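Local coordinates for protein ribokinase, putative (Burkholderia thailandensis, PDB 3B1Q) that probably phosphorylates nucleosides as a kinase of the ribokinase (PfkB) family, and binds inosine, AMP and ADP, at residues 109-114 with 243-248; 177-182 with 201-206; 213-218 with 229-234. All coordinates share one frame; numbering follows the deposited sequence.

In the fold
Interaction 1 joins the small four-stranded lid sheet to the large α/β domain beside the nucleoside and nucleotide sites, whereas interactions 2 and 3 lie within the α/β domain. All three are partly buried. Interaction 1 is a light apposition of amides and aliphatic groups, with its polar bonds made to neighbouring residues. Interaction 2 packs two successive helices through an arginine laid on a tryptophan, and interaction 3 is a β hairpin held by backbone hydrogen bonds. The last two adjoin, with Trp205 CH2 3.3 Å from Arg213 CD, and each holds a main-chain-bound sodium ion. Interaction 1 is remote from both, with nearest atoms about 17 Å from interaction 2 and about 15 Å from interaction 3.

Interaction 1 of 3, residues 109-114 with 243-248; sequences LDNNQI and ERVIDP
Aliphatic contacts of Pro248 and Val245 with the amides of Asn111 and Gln113 make up most of this junction. The Asn111 amide approaches the CG-CD edge of Pro248 obliquely, with ND2 3.8 Å from Pro248 CD, and the same nitrogen comes within 3.5 Å of Val245 CG1. That methyl stands anti to its own main-chain nitrogen (chi1 -175°), which extends it toward the amide. Gln113 passes along Pro248 in the opposite direction, its OE1 3.7 Å from Pro248 CG.

The polar part is indirect. Gln113 OE1 and Asp247 OD1 stand 4.0 Å apart, with the amide and carboxylate planes turned 66° to each other. Thr249 OG1 is a hydrogen-bond partner of each. Gln113 OE1 is also bonded with Thr107 OG1, Asp247 OD2 receives Gly288 N, and Gln113 NE2 bonds Asn34 OD1 of the second subunit, where the lid sheet continues across the interface.

The contact brings the turn before strand 113-118 of the lid against the loop leading to helix 251-264. Asn111 binds ADP in this protein and Gln113 binds AMP at the other site, so the junction borders both pockets. Two acceptor oxygens cannot bond each other, so the polar link is probably relayed by Thr249 OG1, whose single proton they would have to share or alternate; the remaining contact is van der Waals.

Interaction 2 of 3, residues 177-182 with 201-206; sequences ATLRRS and DKTGWS. With NA (sodium ion), chain O.
Helices 176-185 and 193-203, which precede and follow strand 188-192 in the α/β domain, meet where Arg180 lies against Thr203, the last residue of the second helix, and Trp205 just beyond it. The aliphatic part of Arg180 rests on the indole: CG sits 3.6 Å from the centroid of the six-membered ring, 18° off its normal, a CH-pi contact. Arg180 CD also reaches Trp205 CZ2 at 3.5 Å. Thr203 CB lies over the same face, and the opposite face receives the cation-pi contact of Arg213.

The arginine chain bends about its CG-CD bond (chi3 -67°), which brings NH2 back to Thr203 O at 2.9 Å. This hydrogen bond is not straight, with 144° at the hydrogen, and the donor stands above the carbonyl plane. Closer to the core, Leu179 CG packs on Thr203 CG2 at 3.8 Å, and Leu179 CD2 lies at the same distance from Lys202 CD, against the aliphatic part of the lysine.

Gly204, with positive phi, takes the chain out of the helix. The exit forms an ST turn: Trp205 N donates to Thr203 OG1 at 3.1 Å, and that hydroxyl is also bonded to Val199 O. A sodium ion is bound by Gly204 O at 2.4 Å and by four waters, of which water 3 lies at the edge of the Trp205 ring.

One side chain thus makes two kinds of contact, its stem lying over part of one indole face and its charged end meeting a carbonyl at the helix C-terminus, where the helix dipole would probably favour a cation.

Interaction 3 of 3, residues 213-218 with 229-234; sequences RVQALI and RHRDGT. With NA (sodium ion), chain M.
Gln215 CG lies at the edge of the Arg231 guanidinium, near its plane and 4.2 Å from NE, while one face of the neighbouring His230 ring has Gly233 O over its centre, 3.3 Å above the plane. The ring of Trp269 also meets His230. These groups stand at the open end of the β hairpin formed by strands 216-220 and 226-230, in the outer part of the large mixed sheet of this ribokinase-family fold.

Leu217 and Arg229 are an antiparallel hydrogen-bonded pair. Leu217 N donates to Arg229 O at 2.9 Å, nearly straight at 167°, and Arg229 N returns a 2.8 Å bond to Leu217 O. Their side chains leave on one face of the sheet, toward helix 207-211. There Leu217 packs on Ile210 and Ala211, and Arg229, bent at chi3 (57°), turns its guanidinium away to a salt bridge with Glu207. Ala216 and His230 point to the other face, and His230 CB comes 3.4 Å from Gln215 O. Past the pair, His230 N bonds to Gly233 O, turning the chain into strand 234-237.

Upstream, Arg213 O binds a sodium ion at 2.3 Å together with water 5 and the carbonyls of Ile183, Glu184 and Ala186, so the ion joins the loop before the strand to carbonyls at and just past the C-terminus of helix 176-185. In the hairpin itself, Arg229 O takes a second, weaker contact, a CA-H...O approach from Ala216 CA at 3.4 Å.

Interaction 1 of 3, residues 109-114 with 243-248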
loop_
_atom_site.group_PDB
_atom_site.type_symbol
_atom_site.label_atom_id
_atom_site.label_comp_id
_atom_site.label_asym_id
_atom_site.label_seq_id
_atom_site.Cartn_x
_atom_site.Cartn_y
_atom_site.Cartn_z
ATOM N N LEU A 109 -5.356 -10.340 10.894
ATOM C CA LEU A 109 -6.313 -11.117 11.648
ATOM C C LEU A 109 -6.183 -10.899 13.152
ATOM O O LEU A 109 -7.166 -11.031 13.870
ATOM C CB LEU A 109 -6.164 -12.598 11.268
ATOM C CG LEU A 109 -7.241 -13.245 10.383
ATOM C CD1 LEU A 109 -7.680 -12.440 9.185
ATOM C CD2 LEU A 109 -6.788 -14.633 9.929
ATOM N N ASP A 110 -4.999 -10.503 13.627
ATOM C CA ASP A 110 -4.800 -10.154 15.051
ATOM C C ASP A 110 -5.066 -8.673 15.307
ATOM O O ASP A 110 -4.663 -8.114 16.353
ATOM C CB ASP A 110 -3.364 -10.415 15.478
ATOM C CG ASP A 110 -3.046 -11.882 15.714
ATOM O OD1 ASP A 110 -3.855 -12.805 15.411
ATOM O OD2 ASP A 110 -1.922 -12.095 16.209
ATOM N N ASN A 111 -5.661 -7.997 14.333
ATOM C CA ASN A 111 -5.828 -6.553 14.435
ATOM C C ASN A 111 -4.536 -5.744 14.595
ATOM O O ASN A 111 -4.563 -4.673 15.181
ATOM C CB ASN A 111 -6.811 -6.194 15.552
ATOM C CG ASN A 111 -8.240 -6.025 15.045
ATOM O OD1 ASN A 111 -8.569 -6.390 13.920
ATOM N ND2 ASN A 111 -9.094 -5.457 15.893
ATOM N N ASN A 112 -3.414 -6.272 14.108
ATOM C CA ASN A 112 -2.216 -5.435 13.918
ATOM C C ASN A 112 -2.374 -4.730 12.573
ATOM O O ASN A 112 -3.038 -5.239 11.655
ATOM C CB ASN A 112 -0.924 -6.243 13.835
ATOM C CG ASN A 112 -0.736 -7.208 15.000
ATOM O OD1 ASN A 112 -0.421 -6.792 16.124
ATOM N ND2 ASN A 112 -0.868 -8.488 14.724
ATOM N N GLN A 113 -1.647 -3.636 12.445
ATOM C CA GLN A 113 -1.678 -2.857 11.219
ATOM C C GLN A 113 -0.284 -2.454 10.700
ATOM O O GLN A 113 0.580 -2.071 11.492
ATOM C CB GLN A 113 -2.495 -1.597 11.445
ATOM C CG GLN A 113 -3.886 -1.838 12.004
ATOM C CD GLN A 113 -4.788 -0.621 11.887
ATOM O OE1 GLN A 113 -5.789 -0.663 11.172
ATOM N NE2 GLN A 113 -4.446 0.444 12.543
ATOM N N ILE A 114 -0.111 -2.523 9.380
ATOM C CA ILE A 114 1.038 -1.886 8.693
ATOM C C ILE A 114 0.514 -0.774 7.783
ATOM O O ILE A 114 -0.382 -1.021 6.982
ATOM C CB ILE A 114 1.854 -2.891 7.847
ATOM C CG1 ILE A 114 2.423 -4.011 8.741
ATOM C CG2 ILE A 114 2.983 -2.175 7.053
ATOM C CD1 ILE A 114 2.910 -5.212 7.991
ATOM N N GLU A 243 -19.013 -3.504 21.425
ATOM C CA GLU A 243 -20.239 -4.175 20.970
ATOM C C GLU A 243 -19.968 -5.082 19.758
ATOM O O GLU A 243 -20.683 -6.038 19.541
ATOM C CB GLU A 243 -21.344 -3.117 20.687
ATOM C CG GLU A 243 -22.055 -2.731 22.017
ATOM C CD GLU A 243 -22.882 -1.431 21.932
ATOM O OE1 GLU A 243 -22.864 -0.721 20.876
ATOM O OE2 GLU A 243 -23.598 -1.186 22.942
ATOM N N ARG A 244 -18.979 -4.722 18.953
ATOM C CA ARG A 244 -18.488 -5.604 17.870
ATOM C C ARG A 244 -17.096 -5.023 17.544
ATOM O O ARG A 244 -16.762 -3.935 17.952
ATOM C CB ARG A 244 -19.420 -5.571 16.647
ATOM C CG ARG A 244 -19.669 -4.152 16.221
ATOM C CD ARG A 244 -20.730 -4.071 15.099
ATOM N NE ARG A 244 -20.602 -2.720 14.539
ATOM C CZ ARG A 244 -21.561 -2.036 13.879
ATOM N NH1 ARG A 244 -22.785 -2.556 13.773
ATOM N NH2 ARG A 244 -21.286 -0.841 13.368
ATOM N N VAL A 245 -16.271 -5.830 16.900
ATOM C CA VAL A 245 -14.919 -5.371 16.522
ATOM C C VAL A 245 -14.787 -5.366 15.017
ATOM O O VAL A 245 -14.824 -6.455 14.377
ATOM C CB VAL A 245 -13.859 -6.342 17.139
ATOM C CG1 VAL A 245 -12.444 -5.798 16.843
ATOM C CG2 VAL A 245 -14.065 -6.412 18.612
ATOM N N ILE A 246 -14.714 -4.162 14.448
ATOM C CA ILE A 246 -14.799 -4.011 13.004
ATOM C C ILE A 246 -13.451 -3.478 12.500
ATOM O O ILE A 246 -12.941 -3.984 11.509
ATOM C CB ILE A 246 -15.934 -2.991 12.637
ATOM C CG1 ILE A 246 -17.302 -3.640 12.941
ATOM C CG2 ILE A 246 -15.830 -2.501 11.184
ATOM C CD1 ILE A 246 -17.628 -4.920 12.198
ATOM N N ASP A 247 -12.878 -2.512 13.183
ATOM C CA ASP A 247 -11.684 -1.820 12.638
ATOM C C ASP A 247 -10.959 -1.049 13.716
ATOM O O ASP A 247 -11.511 -0.135 14.302
ATOM C CB ASP A 247 -12.128 -0.861 11.472
ATOM C CG ASP A 247 -10.949 -0.065 10.840
ATOM O OD1 ASP A 247 -9.781 -0.498 10.965
ATOM O OD2 ASP A 247 -11.221 0.900 10.108
ATOM N N PRO A 248 -9.684 -1.383 14.005
ATOM C CA PRO A 248 -9.006 -0.580 15.039
ATOM C C PRO A 248 -8.529 0.804 14.607
ATOM O O PRO A 248 -8.139 1.602 15.485
ATOM C CB PRO A 248 -7.750 -1.423 15.374
ATOM C CG PRO A 248 -7.479 -2.174 14.131
ATOM C CD PRO A 248 -8.856 -2.499 13.485
#

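Interaction 2 of 3, residues 177-182 with 201-206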
loop_
_atom_site.group_PDB
_atom_site.type_symbol
_atom_site.label_atom_id
_atom_site.label_comp_id
_atom_site.label_asym_id
_atom_site.label_seq_id
_atom_site.Cartn_x
_atom_site.Cartn_y
_atom_site.Cartn_z
ATOM N N ALA A 177 17.692 13.040 22.147
ATOM C CA ALA A 177 17.789 14.408 22.689
ATOM C C ALA A 177 16.480 15.170 22.409
ATOM O O ALA A 177 15.950 15.816 23.316
ATOM C CB ALA A 177 18.998 15.144 22.114
ATOM N N THR A 178 15.930 15.031 21.197
ATOM C CA THR A 178 14.733 15.787 20.830
ATOM C C THR A 178 13.533 15.230 21.564
ATOM O O THR A 178 12.654 15.972 21.959
ATOM C CB THR A 178 14.497 15.784 19.311
ATOM O OG1 THR A 178 15.712 16.277 18.698
ATOM C CG2 THR A 178 13.287 16.667 18.958
ATOM N N LEU A 179 13.521 13.912 21.768
ATOM C CA LEU A 179 12.410 13.284 22.427
ATOM C C LEU A 179 12.456 13.645 23.946
ATOM O O LEU A 179 11.416 14.018 24.497
ATOM C CB LEU A 179 12.509 11.778 22.209
ATOM C CG LEU A 179 11.345 10.964 22.639
ATOM C CD1 LEU A 179 9.978 11.512 22.087
ATOM C CD2 LEU A 179 11.606 9.439 22.272
ATOM N N ARG A 180 13.647 13.651 24.554
ATOM C CA ARG A 180 13.790 14.068 25.948
ATOM C C ARG A 180 13.268 15.506 26.096
ATOM O O ARG A 180 12.512 15.811 27.033
ATOM C CB ARG A 180 15.235 13.972 26.442
ATOM C CG ARG A 180 15.605 12.528 26.753
ATOM C CD ARG A 180 16.967 12.400 27.451
ATOM N NE ARG A 180 18.045 12.779 26.549
ATOM C CZ ARG A 180 18.665 11.961 25.704
ATOM N NH1 ARG A 180 19.652 12.433 24.947
ATOM N NH2 ARG A 180 18.324 10.674 25.625
ATOM N N ARG A 181 13.718 16.370 25.197
ATOM C CA ARG A 181 13.306 17.783 25.258
ATOM C C ARG A 181 11.822 17.965 25.088
ATOM O O ARG A 181 11.161 18.725 25.828
ATOM C CB ARG A 181 14.061 18.603 24.210
ATOM C CG ARG A 181 13.671 20.082 24.268
ATOM C CD ARG A 181 14.753 20.927 23.546
ATOM N NE ARG A 181 14.852 20.492 22.150
ATOM C CZ ARG A 181 15.880 19.784 21.639
ATOM N NH1 ARG A 181 16.903 19.415 22.371
ATOM N NH2 ARG A 181 15.831 19.414 20.360
ATOM N N SER A 182 11.251 17.238 24.140
ATOM C CA SER A 182 9.823 17.317 23.890
ATOM C C SER A 182 9.014 16.922 25.112
ATOM O O SER A 182 8.010 17.575 25.482
ATOM C CB SER A 182 9.437 16.429 22.690
ATOM O OG SER A 182 10.128 16.840 21.522
ATOM N N ASP A 201 13.405 3.453 25.615
ATOM C CA ASP A 201 14.719 3.099 25.063
ATOM C C ASP A 201 15.447 4.260 24.371
ATOM O O ASP A 201 16.688 4.371 24.517
ATOM C CB ASP A 201 14.627 1.915 24.126
ATOM C CG ASP A 201 14.308 0.590 24.865
ATOM O OD1 ASP A 201 14.424 0.453 26.102
ATOM O OD2 ASP A 201 13.941 -0.336 24.141
ATOM N N LYS A 202 14.704 5.061 23.632
ATOM C CA LYS A 202 15.281 6.207 22.921
ATOM C C LYS A 202 15.808 7.283 23.901
ATOM O O LYS A 202 16.903 7.830 23.711
ATOM C CB LYS A 202 14.252 6.747 21.971
ATOM C CG LYS A 202 14.781 7.603 20.902
ATOM C CD LYS A 202 13.770 7.679 19.731
ATOM C CE LYS A 202 14.259 6.850 18.543
ATOM N NZ LYS A 202 13.277 6.930 17.432
ATOM N N THR A 203 15.037 7.562 24.948
ATOM C CA THR A 203 15.423 8.568 25.952
ATOM C C THR A 203 16.398 8.100 27.019
ATOM O O THR A 203 17.133 8.916 27.613
ATOM C CB THR A 203 14.119 9.080 26.709
ATOM O OG1 THR A 203 13.498 7.977 27.397
ATOM C CG2 THR A 203 13.040 9.708 25.789
ATOM N N GLY A 204 16.448 6.782 27.317
ATOM C CA GLY A 204 17.193 6.274 28.439
ATOM C C GLY A 204 16.520 6.624 29.765
ATOM O O GLY A 204 17.195 6.612 30.806
ATOM N N TRP A 205 15.226 6.956 29.721
ATOM C CA TRP A 205 14.405 7.132 30.937
ATOM C C TRP A 205 13.465 5.962 31.151
ATOM O O TRP A 205 12.903 5.456 30.223
ATOM C CB TRP A 205 13.543 8.401 30.833
ATOM C CG TRP A 205 14.366 9.686 30.853
ATOM C CD1 TRP A 205 15.639 9.856 31.295
ATOM C CD2 TRP A 205 13.944 10.961 30.329
ATOM N NE1 TRP A 205 16.038 11.162 31.124
ATOM C CE2 TRP A 205 15.018 11.861 30.524
ATOM C CE3 TRP A 205 12.766 11.425 29.739
ATOM C CZ2 TRP A 205 14.940 13.217 30.141
ATOM C CZ3 TRP A 205 12.680 12.777 29.350
ATOM C CH2 TRP A 205 13.761 13.651 29.579
ATOM N N SER A 206 13.268 5.566 32.403
ATOM C CA SER A 206 12.191 4.630 32.682
ATOM C C SER A 206 10.840 5.297 32.623
ATOM O O SER A 206 10.731 6.533 32.496
ATOM C CB SER A 206 12.433 4.083 34.082
ATOM O OG SER A 206 12.223 5.129 35.039
HETATM NA NA NA O . 19.075 7.124 32.223
HETATM O O HOH W 1 19.518 4.954 31.867
HETATM O O HOH W 2 17.188 5.602 33.527
HETATM O O HOH W 3 19.243 9.436 32.119
HETATM O O HOH W 4 19.825 6.024 34.313
#

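Interaction 3 of 3, residues 213-218 with 229-234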
loop_
_atom_site.group_PDB
_atom_site.type_symbol
_atom_site.label_atom_id
_atom_site.label_comp_id
_atom_site.label_asym_id
_atom_site.label_seq_id
_atom_site.Cartn_x
_atom_site.Cartn_y
_atom_site.Cartn_z
ATOM N N ARG A 213 8.469 13.992 34.663
ATOM C CA ARG A 213 8.713 15.206 33.882
ATOM C C ARG A 213 7.456 15.757 33.237
ATOM O O ARG A 213 7.533 16.742 32.469
ATOM C CB ARG A 213 9.800 14.983 32.829
ATOM C CG ARG A 213 11.144 14.692 33.450
ATOM C CD ARG A 213 12.163 14.355 32.418
ATOM N NE ARG A 213 13.540 14.485 32.920
ATOM C CZ ARG A 213 14.207 13.559 33.620
ATOM N NH1 ARG A 213 15.456 13.794 34.046
ATOM N NH2 ARG A 213 13.635 12.392 33.912
ATOM N N VAL A 214 6.293 15.170 33.568
ATOM C CA VAL A 214 4.984 15.616 33.071
ATOM C C VAL A 214 3.934 15.482 34.198
ATOM O O VAL A 214 4.216 14.971 35.298
ATOM C CB VAL A 214 4.504 14.775 31.824
ATOM C CG1 VAL A 214 5.354 15.089 30.588
ATOM C CG2 VAL A 214 4.524 13.239 32.185
ATOM N N GLN A 215 2.742 16.026 33.964
ATOM C CA GLN A 215 1.652 15.812 34.890
ATOM C C GLN A 215 1.102 14.388 34.818
ATOM O O GLN A 215 0.616 13.888 35.808
ATOM C CB GLN A 215 0.545 16.850 34.658
ATOM C CG GLN A 215 1.007 18.212 35.161
ATOM C CD GLN A 215 -0.115 19.295 35.189
ATOM O OE1 GLN A 215 -1.316 18.967 35.193
ATOM N NE2 GLN A 215 0.293 20.595 35.240
ATOM N N ALA A 216 1.154 13.776 33.636
ATOM C CA ALA A 216 0.652 12.404 33.489
ATOM C C ALA A 216 1.276 11.796 32.262
ATOM O O ALA A 216 1.439 12.481 31.230
ATOM C CB ALA A 216 -0.903 12.412 33.334
ATOM N N LEU A 217 1.694 10.536 32.414
ATOM C CA LEU A 217 2.075 9.679 31.277
ATOM C C LEU A 217 0.910 8.703 31.082
ATOM O O LEU A 217 0.571 7.941 31.989
ATOM C CB LEU A 217 3.396 8.943 31.654
ATOM C CG LEU A 217 3.763 7.686 30.818
ATOM C CD1 LEU A 217 3.853 7.924 29.269
ATOM C CD2 LEU A 217 5.011 6.974 31.400
ATOM N N ILE A 218 0.314 8.715 29.891
ATOM C CA ILE A 218 -0.878 7.885 29.641
ATOM C C ILE A 218 -0.450 6.834 28.620
ATOM O O ILE A 218 0.024 7.168 27.539
ATOM C CB ILE A 218 -2.042 8.723 29.023
ATOM C CG1 ILE A 218 -2.424 9.840 30.028
ATOM C CG2 ILE A 218 -3.261 7.766 28.752
ATOM C CD1 ILE A 218 -1.999 11.245 29.597
ATOM N N ARG A 229 -0.028 7.232 34.653
ATOM C CA ARG A 229 1.001 7.290 35.655
ATOM C C ARG A 229 1.208 8.750 35.975
ATOM O O ARG A 229 1.444 9.575 35.115
ATOM C CB ARG A 229 2.303 6.655 35.130
ATOM C CG ARG A 229 2.195 5.150 34.862
ATOM C CD ARG A 229 3.586 4.466 34.710
ATOM N NE ARG A 229 4.411 4.687 35.890
ATOM C CZ ARG A 229 5.303 3.819 36.370
ATOM N NH1 ARG A 229 5.989 4.119 37.457
ATOM N NH2 ARG A 229 5.525 2.655 35.770
ATOM N N HIS A 230 1.055 9.094 37.233
ATOM C CA HIS A 230 1.051 10.508 37.541
ATOM C C HIS A 230 1.772 10.781 38.791
ATOM O O HIS A 230 2.606 9.959 39.291
ATOM C CB HIS A 230 -0.363 11.131 37.509
ATOM C CG HIS A 230 -1.282 10.617 38.566
ATOM N ND1 HIS A 230 -2.320 9.765 38.282
ATOM C CD2 HIS A 230 -1.336 10.849 39.903
ATOM C CE1 HIS A 230 -2.969 9.474 39.400
ATOM N NE2 HIS A 230 -2.396 10.125 40.398
ATOM N N ARG A 231 1.507 11.982 39.285
ATOM C CA ARG A 231 2.381 12.557 40.290
ATOM C C ARG A 231 2.413 11.651 41.508
ATOM O O ARG A 231 3.450 11.076 41.884
ATOM C CB ARG A 231 1.950 14.007 40.557
ATOM C CG ARG A 231 1.970 14.810 39.203
ATOM C CD ARG A 231 2.597 16.206 39.288
ATOM N NE ARG A 231 1.577 17.266 39.243
ATOM C CZ ARG A 231 1.164 17.965 40.305
ATOM N NH1 ARG A 231 1.686 17.724 41.509
ATOM N NH2 ARG A 231 0.231 18.909 40.171
ATOM N N ASP A 232 1.240 11.422 42.060
ATOM C CA ASP A 232 1.208 10.774 43.343
ATOM C C ASP A 232 0.872 9.285 43.292
ATOM O O ASP A 232 0.647 8.692 44.324
ATOM C CB ASP A 232 0.181 11.508 44.196
ATOM C CG ASP A 232 0.701 12.849 44.693
ATOM O OD1 ASP A 232 1.300 13.616 43.889
ATOM O OD2 ASP A 232 0.484 13.126 45.881
ATOM N N GLY A 233 0.818 8.698 42.096
ATOM C CA GLY A 233 0.229 7.373 41.964
ATOM C C GLY A 233 -0.051 7.038 40.536
ATOM O O GLY A 233 0.245 7.821 39.655
ATOM N N THR A 234 -0.690 5.889 40.331
ATOM C CA THR A 234 -1.000 5.417 38.986
ATOM C C THR A 234 -2.439 4.921 38.992
ATOM O O THR A 234 -2.856 4.198 39.941
ATOM C CB THR A 234 -0.007 4.275 38.628
ATOM O OG1 THR A 234 1.338 4.796 38.549
ATOM C CG2 THR A 234 -0.374 3.544 37.354
HETATM NA NA NA M . 7.165 18.245 30.812
HETATM O O HOH W 5 6.417 19.755 32.412
#